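Local atomic coordinates of protein FLUORESCENT IN BLUE LIGHT, chloroplastic (PDB entry 4YVO), a protein that acts in chloroplasts as a negative regulator of tetrapyrrole and chlorophyll biosynthesis and, through its TPR domain, mediates complex formation with glutamyl-tRNA reductase. Residues E90-A95 with L119-R124; E133-I138 with Y155-A160; D140-T143 with E149-G152. All coordinates share one frame; numbering follows the deposited sequence.

In the fold
The chain is the all-helical TPR domain of the protein, and all three contacts lie inside its repeats. Contact 1 comes first along the chain and pairs helix 88-104 with helix 108-125 in TPR 2. Contacts 2 and 3 both pair helix 131-144 with helix 148-162 in TPR 3. Contact 3 is at the turn end of that hairpin and contact 2 at its open end, with centres about 10 Å apart. Contact 1 lies about 16 Å from contact 2 and 20 Å from contact 3, centre to centre. Leu119 of contact 1 packs on Ala134, Tyr135 and Ile138 of contact 2, so the two repeats pack directly on each other, as successive TPR repeats do.

Contact 1 (E90-A95 with L119-R124); sequences EEKKAA and LAISKR
Lys92 and Ile121 are the closest backbone pair here, and their side chains lie alongside one another, running opposite ways. The apolar part rests on Ile121. Its CG2 lies 3.6 Å from Lys92 CG, so the lysine's aliphatic portion serves as packing surface. The other branch ends at CD1, which sits 3.5 Å from Glu91 CD and touches the carboxylate group. Glu91 reaches it with CG anti to the backbone N (chi1 -172°) and an extended chain.

The polar part lies at the lysine tip. A bend at chi3 (-59°) turns the chain so that Lys92 NZ donates to Ser122 OG at 2.8 Å. The same ammonium group also bonds Ser129 O and forms a salt bridge with Glu127. This buried charge is therefore held by three partners. Ser122 OG in turn bonds Val118 O.

A water links Glu91 to Arg124 loosely: it donates to Glu91 OE1 at 2.8 Å and accepts a weak bond from Arg124 NH2. Glu91 OE2 is bonded to Gln83.

The two helices form the antiparallel pair of TPR 2, with segment axes at 166° and 9.8 Å apart. Glu91 and Ala94 also pack on helix 68-84 of the preceding repeat. Leu119, pointing away from helix 88-104, and Ser122 meet helix 131-144 of the next repeat.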
ATOM      1  N   GLU A  90       6.378   4.137  -8.557  1.00 14.35           N
ATOM      2  CA  GLU A  90       7.152   3.607  -7.442  1.00 15.31           C
ATOM      3  C   GLU A  90       6.580   4.083  -6.111  1.00 14.69           C
ATOM      4  O   GLU A  90       6.646   3.369  -5.105  1.00 13.98           O
ATOM      5  CB  GLU A  90       8.627   3.988  -7.572  1.00 17.87           C
ATOM      6  CG  GLU A  90       9.300   3.399  -8.804  1.00 23.50           C
ATOM      7  CD  GLU A  90       9.086   1.907  -8.919  1.00 30.20           C
ATOM      8  OE1 GLU A  90       9.639   1.160  -8.087  1.00 33.60           O
ATOM      9  OE2 GLU A  90       8.358   1.477  -9.838  1.00 35.38           O
ATOM     10  N   GLU A  91       6.010   5.285  -6.105  1.00 11.77           N
ATOM     11  CA  GLU A  91       5.366   5.800  -4.904  1.00 11.02           C
ATOM     12  C   GLU A  91       4.242   4.876  -4.445  1.00 10.63           C
ATOM     13  O   GLU A  91       4.087   4.617  -3.251  1.00 10.20           O
ATOM     14  CB  GLU A  91       4.827   7.215  -5.136  1.00 11.48           C
ATOM     15  CG  GLU A  91       4.331   7.877  -3.871  1.00 14.09           C
ATOM     16  CD  GLU A  91       3.751   9.256  -4.111  1.00 15.51           C
ATOM     17  OE1 GLU A  91       3.821   9.748  -5.264  1.00 18.22           O
ATOM     18  OE2 GLU A  91       3.220   9.853  -3.145  1.00 17.33           O
ATOM     19  N   LYS A  92       3.458   4.383  -5.395  1.00 10.34           N
ATOM     20  CA  LYS A  92       2.388   3.449  -5.075  1.00  9.70           C
ATOM     21  C   LYS A  92       2.918   2.145  -4.476  1.00  9.83           C
ATOM     22  O   LYS A  92       2.299   1.583  -3.578  1.00 10.31           O
ATOM     23  CB  LYS A  92       1.502   3.191  -6.308  1.00 11.00           C
ATOM     24  CG  LYS A  92       0.653   4.411  -6.666  1.00 12.77           C
ATOM     25  CD  LYS A  92      -0.491   4.101  -7.622  1.00 18.39           C
ATOM     26  CE  LYS A  92      -0.018   3.516  -8.925  1.00 22.65           C
ATOM     27  NZ  LYS A  92      -1.158   3.106  -9.829  1.00 15.53           N
ATOM     28  N   LYS A  93       4.061   1.669  -4.961  1.00  9.31           N
ATOM     29  CA  LYS A  93       4.645   0.446  -4.411  1.00  9.42           C
ATOM     30  C   LYS A  93       5.081   0.674  -2.959  1.00  8.03           C
ATOM     31  O   LYS A  93       4.902  -0.192  -2.093  1.00 10.03           O
ATOM     32  CB  LYS A  93       5.832  -0.027  -5.257  1.00 11.53           C
ATOM     33  CG  LYS A  93       5.479  -0.393  -6.698  1.00 16.61           C
ATOM     34  CD  LYS A  93       6.706  -0.889  -7.457  1.00 21.69           C
ATOM     35  CE  LYS A  93       6.419  -1.017  -8.945  1.00 28.66           C
ATOM     36  NZ  LYS A  93       7.663  -1.236  -9.740  1.00 33.02           N
ATOM     37  N   ALA A  94       5.654   1.840  -2.694  1.00  8.67           N
ATOM     38  CA  ALA A  94       6.079   2.170  -1.337  1.00  8.70           C
ATOM     39  C   ALA A  94       4.868   2.296  -0.411  1.00  8.26           C
ATOM     40  O   ALA A  94       4.886   1.795   0.715  1.00  8.91           O
ATOM     41  CB  ALA A  94       6.918   3.452  -1.329  1.00 10.41           C
ATOM     42  N   ALA A  95       3.816   2.952  -0.896  1.00  7.90           N
ATOM     43  CA  ALA A  95       2.607   3.128  -0.100  1.00  7.59           C
ATOM     44  C   ALA A  95       1.958   1.783   0.228  1.00  7.55           C
ATOM     45  O   ALA A  95       1.513   1.569   1.355  1.00  8.56           O
ATOM     46  CB  ALA A  95       1.620   4.046  -0.810  1.00  8.95           C
ATOM     47  N   LEU A 119      -4.812   4.471  -4.143  1.00  9.35           N
ATOM     48  CA  LEU A 119      -6.014   4.881  -4.869  1.00  9.67           C
ATOM     49  C   LEU A 119      -5.926   6.332  -5.342  1.00  9.87           C
ATOM     50  O   LEU A 119      -6.278   6.657  -6.481  1.00 10.80           O
ATOM     51  CB  LEU A 119      -7.260   4.700  -3.997  1.00  9.46           C
ATOM     52  CG  LEU A 119      -7.501   3.260  -3.521  1.00 10.18           C
ATOM     53  CD1 LEU A 119      -8.776   3.204  -2.701  1.00 11.58           C
ATOM     54  CD2 LEU A 119      -7.564   2.269  -4.680  1.00 10.65           C
ATOM     55  N   ALA A 120      -5.454   7.210  -4.464  1.00 10.07           N
ATOM     56  CA  ALA A 120      -5.407   8.630  -4.784  1.00 11.04           C
ATOM     57  C   ALA A 120      -4.414   8.931  -5.903  1.00 10.93           C
ATOM     58  O   ALA A 120      -4.727   9.683  -6.824  1.00 12.90           O
ATOM     59  CB  ALA A 120      -5.089   9.451  -3.542  1.00 11.92           C
ATOM     60  N   ILE A 121      -3.226   8.327  -5.833  1.00  9.08           N
ATOM     61  CA  ILE A 121      -2.216   8.524  -6.869  1.00 10.19           C
ATOM     62  C   ILE A 121      -2.728   7.978  -8.203  1.00 10.06           C
ATOM     63  O   ILE A 121      -2.554   8.594  -9.258  1.00 11.18           O
ATOM     64  CB  ILE A 121      -0.884   7.835  -6.487  1.00  9.85           C
ATOM     65  CG1 ILE A 121      -0.275   8.481  -5.237  1.00 11.52           C
ATOM     66  CG2 ILE A 121       0.107   7.866  -7.650  1.00 12.20           C
ATOM     67  CD1 ILE A 121       0.733   7.593  -4.541  1.00 14.28           C
ATOM     68  N   SER A 122      -3.388   6.826  -8.153  1.00  8.55           N
ATOM     69  CA  SER A 122      -3.926   6.221  -9.369  1.00  8.53           C
ATOM     70  C   SER A 122      -4.933   7.121 -10.076  1.00 10.81           C
ATOM     71  O   SER A 122      -4.941   7.198 -11.300  1.00 11.93           O
ATOM     72  CB  SER A 122      -4.551   4.866  -9.061  1.00  9.97           C
ATOM     73  OG  SER A 122      -3.553   3.960  -8.601  1.00 11.35           O
ATOM     74  N   LYS A 123      -5.776   7.801  -9.309  1.00 10.73           N
ATOM     75  CA  LYS A 123      -6.734   8.726  -9.904  1.00 12.79           C
ATOM     76  C   LYS A 123      -6.029   9.932 -10.507  1.00 14.43           C
ATOM     77  O   LYS A 123      -6.322  10.336 -11.637  1.00 15.48           O
ATOM     78  CB  LYS A 123      -7.779   9.175  -8.881  1.00 16.59           C
ATOM     79  CG  LYS A 123      -8.777   8.098  -8.515  1.00 17.88           C
ATOM     80  CD  LYS A 123      -9.808   8.641  -7.541  1.00 21.65           C
ATOM     81  CE  LYS A 123     -10.629   7.533  -6.917  1.00 25.72           C
ATOM     82  NZ  LYS A 123     -11.383   6.751  -7.921  1.00 33.01           N
ATOM     83  N   ARG A 124      -5.090  10.505  -9.763  1.00 14.29           N
ATOM     84  CA  ARG A 124      -4.362  11.674 -10.248  0.58 15.95           C
ATOM     85  C   ARG A 124      -3.587  11.382 -11.531  1.00 16.38           C
ATOM     86  O   ARG A 124      -3.524  12.223 -12.432  1.00 19.40           O
ATOM     87  CB  ARG A 124      -3.422  12.227  -9.173  0.58 19.73           C
ATOM     88  CG  ARG A 124      -4.138  12.937  -8.034  0.58 22.71           C
ATOM     89  CD  ARG A 124      -3.184  13.798  -7.215  0.58 23.14           C
ATOM     90  NE  ARG A 124      -2.081  13.017  -6.661  0.58 23.85           N
ATOM     91  CZ  ARG A 124      -2.108  12.416  -5.474  0.58 23.07           C
ATOM     92  NH1 ARG A 124      -3.182  12.505  -4.702  0.58 22.93           N
ATOM     93  NH2 ARG A 124      -1.055  11.729  -5.060  0.58 26.00           N
TER
HETATM   94  O   HOH W   1       2.034  11.579  -6.352  1.00 38.49           O

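Contact 2 (E133-I138 with Y155-A160); sequences EAYGAI and YDTYIA
Tyr135 and Tyr158 meet at their CB atoms, 3.9 Å apart, in the helical hairpin of TPR 3. The two helices of this repeat run antiparallel. Their segment axes are 8.1 Å apart and cross at -148°.

Tyr135 can be followed outward. Its CB sits against CB and CA of Tyr158. CG stands anti to the carbonyl carbon (chi1 -73°), and this carries the ring past Tyr158 to Thr157. The Thr157 methyl stands over one face of the ring, on the side of CD2 and CE2. The nearest ring atom is Tyr135 CE2, 3.4 Å from Thr157 CG2. CD2 and CZ are slightly farther from the same methyl, and OH is at its margin. The methyl is displaced toward the rim, in a CH-pi contact 21° off the ring normal. Thr157 OG1 bonds Lys153 O in its own helix, which is consistent with the methyl being the branch turned to the ring. Tyr135 also touches Leu119 of helix 108-125, and Phe154 and Arg161 of helix 148-162.

The Tyr158 ring lies with one face against Gly136, in the backbone of helix 131-144. Its CG is anti to the backbone N. The glycine lets the ring come this close, since a CB there would run into Tyr158 CE1. The Tyr158 side chain also touches Thr132, on the same helix 131-144. Gly136 CA makes a second CH-pi contact, 3.7 Å from the centroid of the Tyr158 ring, while Gly136 N is 3.5 Å from Tyr158 CD1.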
ATOM      1  N   GLU A 133      -5.765  -4.573  -5.462  1.00  8.21           N
ATOM      2  CA  GLU A 133      -5.186  -5.027  -4.210  1.00  8.64           C
ATOM      3  C   GLU A 133      -5.461  -4.034  -3.079  1.00  7.75           C
ATOM      4  O   GLU A 133      -5.731  -4.432  -1.940  1.00  9.02           O
ATOM      5  CB  GLU A 133      -3.680  -5.219  -4.369  1.00 11.01           C
ATOM      6  CG  GLU A 133      -3.038  -5.810  -3.151  1.00 14.24           C
ATOM      7  CD  GLU A 133      -1.570  -6.107  -3.354  1.00 18.75           C
ATOM      8  OE1 GLU A 133      -1.096  -6.054  -4.513  1.00 22.71           O
ATOM      9  OE2 GLU A 133      -0.891  -6.399  -2.351  1.00 20.03           O
ATOM     10  N   ALA A 134      -5.399  -2.744  -3.389  1.00  7.40           N
ATOM     11  CA  ALA A 134      -5.658  -1.725  -2.377  1.00  7.05           C
ATOM     12  C   ALA A 134      -7.096  -1.787  -1.857  1.00  6.95           C
ATOM     13  O   ALA A 134      -7.327  -1.640  -0.655  1.00  7.73           O
ATOM     14  CB  ALA A 134      -5.326  -0.342  -2.905  1.00  8.69           C
ATOM     15  N   TYR A 135      -8.064  -2.003  -2.742  1.00  6.98           N
ATOM     16  CA  TYR A 135      -9.450  -2.122  -2.287  1.00  7.16           C
ATOM     17  C   TYR A 135      -9.604  -3.267  -1.294  1.00  7.38           C
ATOM     18  O   TYR A 135     -10.263  -3.125  -0.260  1.00  9.14           O
ATOM     19  CB  TYR A 135     -10.409  -2.373  -3.446  1.00  7.92           C
ATOM     20  CG  TYR A 135     -10.685  -1.200  -4.352  1.00  7.48           C
ATOM     21  CD1 TYR A 135     -10.889   0.079  -3.851  1.00 10.76           C
ATOM     22  CD2 TYR A 135     -10.760  -1.381  -5.718  1.00 10.45           C
ATOM     23  CE1 TYR A 135     -11.165   1.141  -4.695  1.00 12.33           C
ATOM     24  CE2 TYR A 135     -11.037  -0.337  -6.563  1.00 11.75           C
ATOM     25  CZ  TYR A 135     -11.238   0.919  -6.058  1.00 10.47           C
ATOM     26  OH  TYR A 135     -11.514   1.939  -6.936  1.00 12.86           O
ATOM     27  N   GLY A 136      -9.018  -4.415  -1.623  1.00  7.47           N
ATOM     28  CA  GLY A 136      -9.123  -5.577  -0.765  1.00  8.06           C
ATOM     29  C   GLY A 136      -8.440  -5.352   0.574  1.00  7.08           C
ATOM     30  O   GLY A 136      -8.957  -5.765   1.615  1.00  9.32           O
ATOM     31  N   ALA A 137      -7.282  -4.691   0.554  1.00  7.19           N
ATOM     32  CA  ALA A 137      -6.539  -4.431   1.784  1.00  7.88           C
ATOM     33  C   ALA A 137      -7.310  -3.460   2.682  1.00  7.68           C
ATOM     34  O   ALA A 137      -7.396  -3.653   3.897  1.00  8.63           O
ATOM     35  CB  ALA A 137      -5.164  -3.884   1.464  1.00  8.10           C
ATOM     36  N   ILE A 138      -7.908  -2.434   2.078  1.00  7.67           N
ATOM     37  CA  ILE A 138      -8.677  -1.459   2.838  1.00  8.29           C
ATOM     38  C   ILE A 138      -9.902  -2.125   3.450  1.00  8.44           C
ATOM     39  O   ILE A 138     -10.240  -1.868   4.609  1.00  9.59           O
ATOM     40  CB  ILE A 138      -9.068  -0.244   1.961  1.00  8.03           C
ATOM     41  CG1 ILE A 138      -7.811   0.573   1.636  1.00  9.27           C
ATOM     42  CG2 ILE A 138     -10.109   0.629   2.663  1.00  9.80           C
ATOM     43  CD1 ILE A 138      -7.978   1.524   0.464  1.00  9.99           C
ATOM     44  N   TYR A 155     -15.056  -4.018  -0.128  1.00 13.33           N
ATOM     45  CA  TYR A 155     -15.081  -5.419  -0.510  1.00 13.42           C
ATOM     46  C   TYR A 155     -15.882  -5.640  -1.798  1.00 13.62           C
ATOM     47  O   TYR A 155     -15.459  -6.389  -2.680  1.00 13.15           O
ATOM     48  CB  TYR A 155     -15.638  -6.263   0.636  1.00 15.06           C
ATOM     49  CG  TYR A 155     -15.739  -7.719   0.304  1.00 16.95           C
ATOM     50  CD1 TYR A 155     -14.606  -8.513   0.241  1.00 19.16           C
ATOM     51  CD2 TYR A 155     -16.972  -8.307   0.046  1.00 20.96           C
ATOM     52  CE1 TYR A 155     -14.694  -9.858  -0.070  1.00 20.65           C
ATOM     53  CE2 TYR A 155     -17.069  -9.647  -0.262  1.00 22.96           C
ATOM     54  CZ  TYR A 155     -15.926 -10.416  -0.317  1.00 23.61           C
ATOM     55  OH  TYR A 155     -16.014 -11.747  -0.624  1.00 26.99           O
ATOM     56  N   ASP A 156     -17.026  -4.977  -1.910  1.00 14.40           N
ATOM     57  CA  ASP A 156     -17.857  -5.112  -3.102  1.00 15.19           C
ATOM     58  C   ASP A 156     -17.109  -4.635  -4.348  1.00 13.80           C
ATOM     59  O   ASP A 156     -17.167  -5.275  -5.400  1.00 15.27           O
ATOM     60  CB  ASP A 156     -19.175  -4.350  -2.945  1.00 18.45           C
ATOM     61  CG  ASP A 156     -20.141  -5.035  -1.986  1.00 27.29           C
ATOM     62  OD1 ASP A 156     -19.953  -6.235  -1.677  1.00 28.78           O
ATOM     63  OD2 ASP A 156     -21.100  -4.371  -1.542  1.00 31.87           O
ATOM     64  N   THR A 157     -16.394  -3.522  -4.223  1.00 12.68           N
ATOM     65  CA  THR A 157     -15.624  -2.998  -5.346  1.00 12.52           C
ATOM     66  C   THR A 157     -14.455  -3.922  -5.697  1.00 11.13           C
ATOM     67  O   THR A 157     -14.163  -4.164  -6.872  1.00 11.73           O
ATOM     68  CB  THR A 157     -15.110  -1.586  -5.045  1.00 13.72           C
ATOM     69  OG1 THR A 157     -16.223  -0.750  -4.712  1.00 16.68           O
ATOM     70  CG2 THR A 157     -14.395  -1.000  -6.254  1.00 14.63           C
ATOM     71  N   TYR A 158     -13.799  -4.437  -4.665  1.00  9.67           N
ATOM     72  CA  TYR A 158     -12.718  -5.400  -4.821  1.00  9.43           C
ATOM     73  C   TYR A 158     -13.172  -6.606  -5.649  1.00  9.10           C
ATOM     74  O   TYR A 158     -12.547  -6.949  -6.662  1.00  9.93           O
ATOM     75  CB  TYR A 158     -12.251  -5.821  -3.431  1.00  9.27           C
ATOM     76  CG  TYR A 158     -11.270  -6.960  -3.353  1.00 10.24           C
ATOM     77  CD1 TYR A 158     -10.018  -6.876  -3.946  1.00 11.08           C
ATOM     78  CD2 TYR A 158     -11.585  -8.113  -2.642  1.00 11.82           C
ATOM     79  CE1 TYR A 158      -9.104  -7.921  -3.843  1.00 13.34           C
ATOM     80  CE2 TYR A 158     -10.682  -9.151  -2.530  1.00 15.51           C
ATOM     81  CZ  TYR A 158      -9.446  -9.051  -3.132  1.00 16.50           C
ATOM     82  OH  TYR A 158      -8.559 -10.093  -3.010  1.00 21.51           O
ATOM     83  N   ILE A 159     -14.266  -7.236  -5.231  1.00 10.33           N
ATOM     84  CA  ILE A 159     -14.784  -8.399  -5.950  1.00 11.56           C
ATOM     85  C   ILE A 159     -15.240  -8.034  -7.368  1.00 11.81           C
ATOM     86  O   ILE A 159     -14.957  -8.764  -8.326  1.00 11.95           O
ATOM     87  CB  ILE A 159     -15.941  -9.090  -5.179  1.00 13.56           C
ATOM     88  CG1 ILE A 159     -15.452  -9.601  -3.817  1.00 13.66           C
ATOM     89  CG2 ILE A 159     -16.551 -10.226  -6.008  1.00 16.94           C
ATOM     90  CD1 ILE A 159     -14.356 -10.657  -3.884  1.00 16.98           C
ATOM     91  N   ALA A 160     -15.934  -6.904  -7.502  1.00 11.66           N
ATOM     92  CA  ALA A 160     -16.411  -6.457  -8.809  1.00 12.77           C
ATOM     93  C   ALA A 160     -15.233  -6.281  -9.759  1.00 11.51           C
ATOM     94  O   ALA A 160     -15.299  -6.621 -10.941  1.00 13.84           O
ATOM     95  CB  ALA A 160     -17.190  -5.143  -8.683  1.00 14.35           C
TER

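Contact 3 (D140-T143 with E149-G152); sequences DCYT and EKAG
Tyr142 and Lys150 meet through the ring of one and the aliphatic chain of the other. Lys150 CB stands over the centre of one face of the ring. This is a CH-pi contact, 3.7 Å from the centroid and only 9° off the ring normal. Farther along the lysine, CD lies over the CZ end of the same face. Lys150 CD is 3.5 Å from Tyr142 CZ and also close to CE1 and OH. The lysine chain therefore runs across the face from near its middle toward the hydroxyl.

Ala151 packs beside Tyr142 CB. Its CB is 3.8 Å from Tyr142 CB, and its backbone N is 3.7 Å from the same Tyr142 atom. Thr143 OG1 also lies 3.4 Å from Ala151 CB. That is a packing contact, as the hydroxyl is hydrogen-bonded to Ala139 O one turn back.

This is the turn end of the helical hairpin of TPR 3. Helix 131-144 ends close by, and helix 148-162 has just begun. The small Ala151 side chain is buried between them, and its CA is 4.9 Å from Tyr142 CA. With an alanine in place of Tyr142, the middle of the Lys150 chain would probably lose its packing surface, leaving a gap beside Ala151 and Ile112, although NZ would still be tied to Asp147.

Two features position these groups. Tyr142 CG points anti to the carbonyl carbon (chi1 -81°), which directs the ring at Lys150, and the ring side chain also packs on Ile112 of helix 108-125. Lys150 is held at its far end. After CD its chain bends at chi4 (68°) and leads away from Tyr142, and NZ forms a salt bridge with Asp147 OD2, just before the helix.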
ATOM      1  N   ASP A 140     -10.139  -5.250   4.301  1.00 10.00           N
ATOM      2  CA  ASP A 140      -9.610  -6.053   5.402  1.00 10.42           C
ATOM      3  C   ASP A 140      -9.326  -5.209   6.644  1.00  9.60           C
ATOM      4  O   ASP A 140      -9.606  -5.626   7.776  1.00 12.21           O
ATOM      5  CB  ASP A 140      -8.333  -6.784   4.973  1.00 10.56           C
ATOM      6  CG  ASP A 140      -8.597  -7.877   3.954  1.00 13.97           C
ATOM      7  OD1 ASP A 140      -9.768  -8.283   3.781  1.00 17.21           O
ATOM      8  OD2 ASP A 140      -7.623  -8.347   3.326  1.00 14.42           O
ATOM      9  N   CYS A 141      -8.772  -4.015   6.430  1.00  8.71           N
ATOM     10  CA  CYS A 141      -8.508  -3.100   7.537  1.00  8.97           C
ATOM     11  C   CYS A 141      -9.793  -2.673   8.238  1.00 10.62           C
ATOM     12  O   CYS A 141      -9.869  -2.692   9.470  1.00 12.10           O
ATOM     13  CB  CYS A 141      -7.742  -1.866   7.062  1.00 10.56           C
ATOM     14  SG  CYS A 141      -6.036  -2.176   6.592  1.00 11.23           S
ATOM     15  N   TYR A 142     -10.804  -2.287   7.461  1.00 10.37           N
ATOM     16  CA  TYR A 142     -12.068  -1.860   8.046  1.00 11.55           C
ATOM     17  C   TYR A 142     -12.742  -3.013   8.789  1.00 13.65           C
ATOM     18  O   TYR A 142     -13.372  -2.804   9.819  1.00 14.35           O
ATOM     19  CB  TYR A 142     -13.000  -1.260   6.988  1.00 11.51           C
ATOM     20  CG  TYR A 142     -12.701   0.187   6.660  1.00 10.42           C
ATOM     21  CD1 TYR A 142     -12.692   1.163   7.651  1.00 13.37           C
ATOM     22  CD2 TYR A 142     -12.468   0.589   5.351  1.00 11.56           C
ATOM     23  CE1 TYR A 142     -12.423   2.485   7.348  1.00 14.21           C
ATOM     24  CE2 TYR A 142     -12.208   1.913   5.039  1.00 13.08           C
ATOM     25  CZ  TYR A 142     -12.186   2.858   6.037  1.00 13.62           C
ATOM     26  OH  TYR A 142     -11.924   4.175   5.717  1.00 16.72           O
ATOM     27  N   THR A 143     -12.588  -4.231   8.276  1.00 12.17           N
ATOM     28  CA  THR A 143     -13.108  -5.408   8.967  1.00 13.41           C
ATOM     29  C   THR A 143     -12.469  -5.573  10.350  1.00 14.16           C
ATOM     30  O   THR A 143     -13.161  -5.812  11.342  1.00 16.67           O
ATOM     31  CB  THR A 143     -12.911  -6.686   8.128  1.00 14.76           C
ATOM     32  OG1 THR A 143     -13.655  -6.570   6.909  1.00 15.47           O
ATOM     33  CG2 THR A 143     -13.389  -7.917   8.896  1.00 17.12           C
ATOM     34  N   GLU A 149     -19.762  -1.405   7.550  1.00 20.88           N
ATOM     35  CA  GLU A 149     -20.307  -0.609   6.457  1.00 24.17           C
ATOM     36  C   GLU A 149     -19.226  -0.278   5.427  1.00 22.52           C
ATOM     37  O   GLU A 149     -19.374  -0.570   4.235  1.00 22.75           O
ATOM     38  CB  GLU A 149     -20.937   0.672   7.007  1.00 29.13           C
ATOM     39  N   LYS A 150     -18.136   0.328   5.883  1.00 19.46           N
ATOM     40  CA  LYS A 150     -17.052   0.682   4.971  1.00 17.20           C
ATOM     41  C   LYS A 150     -16.362  -0.562   4.418  1.00 15.85           C
ATOM     42  O   LYS A 150     -15.964  -0.586   3.253  1.00 17.15           O
ATOM     43  CB  LYS A 150     -16.040   1.622   5.636  1.00 19.43           C
ATOM     44  CG  LYS A 150     -16.630   2.952   6.080  1.00 21.60           C
ATOM     45  CD  LYS A 150     -15.537   3.982   6.336  1.00 22.30           C
ATOM     46  CE  LYS A 150     -16.093   5.255   6.955  1.00 24.73           C
ATOM     47  NZ  LYS A 150     -16.582   5.038   8.351  1.00 27.37           N
ATOM     48  N   ALA A 151     -16.215  -1.593   5.249  1.00 14.67           N
ATOM     49  CA  ALA A 151     -15.598  -2.837   4.788  1.00 14.18           C
ATOM     50  C   ALA A 151     -16.383  -3.404   3.615  1.00 14.40           C
ATOM     51  O   ALA A 151     -15.810  -3.825   2.615  1.00 15.64           O
ATOM     52  CB  ALA A 151     -15.523  -3.853   5.914  1.00 15.32           C
ATOM     53  N   GLY A 152     -17.706  -3.368   3.730  1.00 16.18           N
ATOM     54  CA  GLY A 152     -18.573  -3.897   2.697  1.00 17.47           C
ATOM     55  C   GLY A 152     -18.458  -3.146   1.386  1.00 16.56           C
ATOM     56  O   GLY A 152     -18.448  -3.759   0.321  1.00 18.05           O
TER